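Beta 1-3 glucanase (Clostridium beijerinckii NCIMB 8052, PDB 5H4E) probably hydrolyses beta-1,3-glucans through a glycoside hydrolase family 64 domain. Local coordinates at residues F307-M312 with Y347-D352. Sequence-based numbering, arbitrary orientation.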
ATOM      1  N   PHE A 307      13.283 -11.468  -1.158  1.00 15.66           N
ATOM      2  CA  PHE A 307      12.833 -12.395  -0.128  1.00 15.59           C
ATOM      3  C   PHE A 307      11.368 -12.734  -0.311  1.00 16.45           C
ATOM      4  O   PHE A 307      11.021 -13.912  -0.366  1.00 17.06           O
ATOM      5  CB  PHE A 307      13.085 -11.833   1.268  1.00 15.36           C
ATOM      6  CG  PHE A 307      14.442 -12.184   1.812  1.00 17.61           C
ATOM      7  CD1 PHE A 307      14.768 -13.503   2.085  1.00 21.22           C
ATOM      8  CD2 PHE A 307      15.391 -11.197   2.054  1.00 18.30           C
ATOM      9  CE1 PHE A 307      16.026 -13.838   2.593  1.00 20.43           C
ATOM     10  CE2 PHE A 307      16.654 -11.534   2.552  1.00 17.93           C
ATOM     11  CZ  PHE A 307      16.952 -12.850   2.827  1.00 18.59           C
ATOM     12  N   ASN A 308      10.506 -11.725  -0.438  1.00 15.61           N
ATOM     13  CA  ASN A 308       9.084 -11.998  -0.644  1.00 15.38           C
ATOM     14  C   ASN A 308       8.799 -12.858  -1.874  1.00 17.01           C
ATOM     15  O   ASN A 308       7.878 -13.687  -1.867  1.00 17.15           O
ATOM     16  CB  ASN A 308       8.299 -10.693  -0.765  1.00 16.16           C
ATOM     17  CG  ASN A 308       8.055 -10.053   0.577  1.00 17.10           C
ATOM     18  OD1 ASN A 308       7.141 -10.443   1.300  1.00 20.32           O
ATOM     19  ND2 ASN A 308       8.899  -9.102   0.940  1.00 17.03           N
ATOM     20  N   ARG A 309       9.593 -12.654  -2.920  1.00 16.02           N
ATOM     21  CA  ARG A 309       9.405 -13.345  -4.196  1.00 13.97           C
ATOM     22  C   ARG A 309      10.170 -14.672  -4.266  1.00 15.91           C
ATOM     23  O   ARG A 309      10.052 -15.402  -5.259  1.00 16.82           O
ATOM     24  CB  ARG A 309       9.835 -12.431  -5.353  1.00 13.93           C
ATOM     25  CG  ARG A 309       8.925 -11.208  -5.544  1.00 15.78           C
ATOM     26  CD  ARG A 309       9.582 -10.127  -6.413  1.00 14.81           C
ATOM     27  NE  ARG A 309       8.682  -8.996  -6.636  1.00 17.17           N
ATOM     28  CZ  ARG A 309       9.058  -7.822  -7.140  1.00 21.19           C
ATOM     29  NH1 ARG A 309      10.334  -7.605  -7.461  1.00 19.45           N
ATOM     30  NH2 ARG A 309       8.161  -6.851  -7.304  1.00 19.52           N
ATOM     31  N   HIS A 310      10.906 -14.983  -3.195  1.00 16.53           N
ATOM     32  CA  HIS A 310      11.784 -16.160  -3.091  1.00 18.65           C
ATOM     33  C   HIS A 310      12.724 -16.275  -4.301  1.00 16.97           C
ATOM     34  O   HIS A 310      12.722 -17.274  -5.011  1.00 17.04           O
ATOM     35  CB  HIS A 310      10.958 -17.453  -2.924  1.00 16.70           C
ATOM     36  CG  HIS A 310      11.757 -18.632  -2.439  1.00 18.13           C
ATOM     37  ND1 HIS A 310      11.558 -19.205  -1.198  1.00 18.22           N
ATOM     38  CD2 HIS A 310      12.733 -19.363  -3.035  1.00 19.32           C
ATOM     39  CE1 HIS A 310      12.383 -20.230  -1.048  1.00 17.53           C
ATOM     40  NE2 HIS A 310      13.104 -20.349  -2.147  1.00 19.95           N
ATOM     41  N   VAL A 311      13.541 -15.251  -4.523  1.00 18.41           N
ATOM     42  CA  VAL A 311      14.535 -15.278  -5.591  1.00 17.65           C
ATOM     43  C   VAL A 311      15.879 -14.707  -5.127  1.00 19.94           C
ATOM     44  O   VAL A 311      16.703 -14.306  -5.955  1.00 19.65           O
ATOM     45  CB  VAL A 311      14.064 -14.494  -6.850  1.00 19.48           C
ATOM     46  CG1 VAL A 311      13.028 -15.299  -7.643  1.00 18.54           C
ATOM     47  CG2 VAL A 311      13.531 -13.101  -6.473  1.00 18.84           C
ATOM     48  N   MET A 312      16.100 -14.689  -3.810  1.00 15.85           N
ATOM     49  CA  MET A 312      17.341 -14.150  -3.250  1.00 18.57           C
ATOM     50  C   MET A 312      18.576 -14.874  -3.803  1.00 20.60           C
ATOM     51  O   MET A 312      19.653 -14.290  -3.905  1.00 20.63           O
ATOM     52  CB  MET A 312      17.312 -14.223  -1.716  1.00 15.52           C
ATOM     53  CG  MET A 312      16.727 -12.954  -1.057  1.00 18.21           C
ATOM     54  SD  MET A 312      17.687 -11.471  -1.450  1.00 20.77           S
ATOM     55  CE  MET A 312      19.136 -11.671  -0.395  1.00 18.58           C
ATOM     56  N   TYR A 347       0.220  -3.928  -5.892  1.00 16.81           N
ATOM     57  CA  TYR A 347       0.973  -3.726  -4.662  1.00 17.18           C
ATOM     58  C   TYR A 347       0.613  -4.818  -3.654  1.00 18.38           C
ATOM     59  O   TYR A 347      -0.256  -4.616  -2.799  1.00 17.39           O
ATOM     60  CB  TYR A 347       0.701  -2.347  -4.052  1.00 18.32           C
ATOM     61  CG  TYR A 347       1.825  -1.359  -4.260  1.00 20.95           C
ATOM     62  CD1 TYR A 347       3.077  -1.576  -3.686  1.00 18.59           C
ATOM     63  CD2 TYR A 347       1.615  -0.167  -4.966  1.00 21.71           C
ATOM     64  CE1 TYR A 347       4.113  -0.666  -3.857  1.00 24.93           C
ATOM     65  CE2 TYR A 347       2.648   0.761  -5.132  1.00 24.11           C
ATOM     66  CZ  TYR A 347       3.896   0.501  -4.573  1.00 28.10           C
ATOM     67  OH  TYR A 347       4.935   1.405  -4.730  1.00 32.30           O
ATOM     68  N   GLY A 348       1.279  -5.970  -3.747  1.00 17.98           N
ATOM     69  CA  GLY A 348       0.982  -7.096  -2.867  1.00 16.37           C
ATOM     70  C   GLY A 348       1.772  -7.049  -1.565  1.00 18.60           C
ATOM     71  O   GLY A 348       1.430  -7.711  -0.584  1.00 19.18           O
ATOM     72  N   PHE A 349       2.852  -6.277  -1.568  1.00 19.52           N
ATOM     73  CA  PHE A 349       3.649  -6.017  -0.370  1.00 22.21           C
ATOM     74  C   PHE A 349       4.406  -4.719  -0.615  1.00 21.43           C
ATOM     75  O   PHE A 349       4.459  -4.241  -1.758  1.00 21.46           O
ATOM     76  CB  PHE A 349       4.614  -7.177  -0.044  1.00 18.55           C
ATOM     77  CG  PHE A 349       5.651  -7.426  -1.108  1.00 22.10           C
ATOM     78  CD1 PHE A 349       5.355  -8.219  -2.207  1.00 17.87           C
ATOM     79  CD2 PHE A 349       6.918  -6.864  -1.012  1.00 20.31           C
ATOM     80  CE1 PHE A 349       6.305  -8.450  -3.200  1.00 19.60           C
ATOM     81  CE2 PHE A 349       7.862  -7.079  -2.005  1.00 20.04           C
ATOM     82  CZ  PHE A 349       7.552  -7.876  -3.103  1.00 18.23           C
ATOM     83  N   CYS A 350       4.980  -4.166   0.455  1.00 22.57           N
ATOM     84  CA  CYS A 350       5.580  -2.825   0.470  1.00 27.21           C
ATOM     85  C   CYS A 350       6.439  -2.498  -0.748  1.00 28.43           C
ATOM     86  O   CYS A 350       6.238  -1.468  -1.388  1.00 30.18           O
ATOM     87  CB  CYS A 350       6.426  -2.649   1.741  1.00 26.46           C
ATOM     88  SG  CYS A 350       7.180  -1.005   1.953  1.00 50.01           S
ATOM     89  N   TYR A 351       7.383  -3.379  -1.070  1.00 25.44           N
ATOM     90  CA  TYR A 351       8.357  -3.104  -2.125  1.00 25.07           C
ATOM     91  C   TYR A 351       8.043  -3.741  -3.473  1.00 22.08           C
ATOM     92  O   TYR A 351       8.956  -4.026  -4.261  1.00 20.51           O
ATOM     93  CB  TYR A 351       9.737  -3.563  -1.665  1.00 22.02           C
ATOM     94  CG  TYR A 351      10.367  -2.641  -0.644  1.00 21.77           C
ATOM     95  CD1 TYR A 351      10.670  -1.330  -0.970  1.00 25.80           C
ATOM     96  CD2 TYR A 351      10.672  -3.087   0.632  1.00 23.45           C
ATOM     97  CE1 TYR A 351      11.266  -0.478  -0.052  1.00 27.38           C
ATOM     98  CE2 TYR A 351      11.268  -2.247   1.561  1.00 27.14           C
ATOM     99  CZ  TYR A 351      11.563  -0.942   1.210  1.00 27.23           C
ATOM    100  OH  TYR A 351      12.156  -0.097   2.124  1.00 32.39           O
ATOM    101  N   ASP A 352       6.759  -3.952  -3.751  1.00 19.76           N
ATOM    102  CA  ASP A 352       6.363  -4.631  -4.974  1.00 18.52           C
ATOM    103  C   ASP A 352       6.656  -3.797  -6.223  1.00 16.86           C
ATOM    104  O   ASP A 352       6.584  -4.312  -7.339  1.00 19.76           O
ATOM    105  CB  ASP A 352       4.877  -5.008  -4.925  1.00 19.74           C
ATOM    106  CG  ASP A 352       4.621  -6.446  -5.386  1.00 18.71           C
ATOM    107  OD1 ASP A 352       5.456  -6.993  -6.144  1.00 19.26           O
ATOM    108  OD2 ASP A 352       3.596  -7.037  -4.982  1.00 16.12           O
TER
HETATM  109  O   HOH W   1       5.776  -9.561  -7.023  1.00 18.48           O
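Asn308 and Phe349 meet tip to tip, the amide lying almost parallel to the ring, 18° between their planes. Asn308 CB sits over the centre of the Phe349 ring, a CH-pi contact 3.7 Å from its centroid and 11° off the normal. On the opposite face sits the backbone N of Asp352, offset toward the rim, and the ring is thus held between the asparagine and its own turn. The amide keeps its rotation through polar bonds elsewhere: ND2 donates to the carbonyls of Val282 and Cys304, and OD1 accepts from Asn331 ND2.

These residues join the C-terminal end of helix 294-309, finished by a Schellman motif at His310, to a type I beta turn, Phe349 to Asp352, in the loop after helix 332-339.

Charge pairing runs beside the stack. Arg309, extended from CG to NE, passes the Phe349 ring; Arg309 NE lies 3.9 Å from Phe349 CZ, at the ring edge and near its plane. A salt bridge runs from Arg309 NH2 to Asp352 OD1 at 2.9 Å. The bond is fairly straight (165°) and uses the anti lone pair of OD1. A water bridges Arg309 NE to that same oxygen. Gly348 N donates to Asp352 OD2 at 2.8 Å, and OD2 also bonds His338 NE2, so that the second oxygen is held as well as the first.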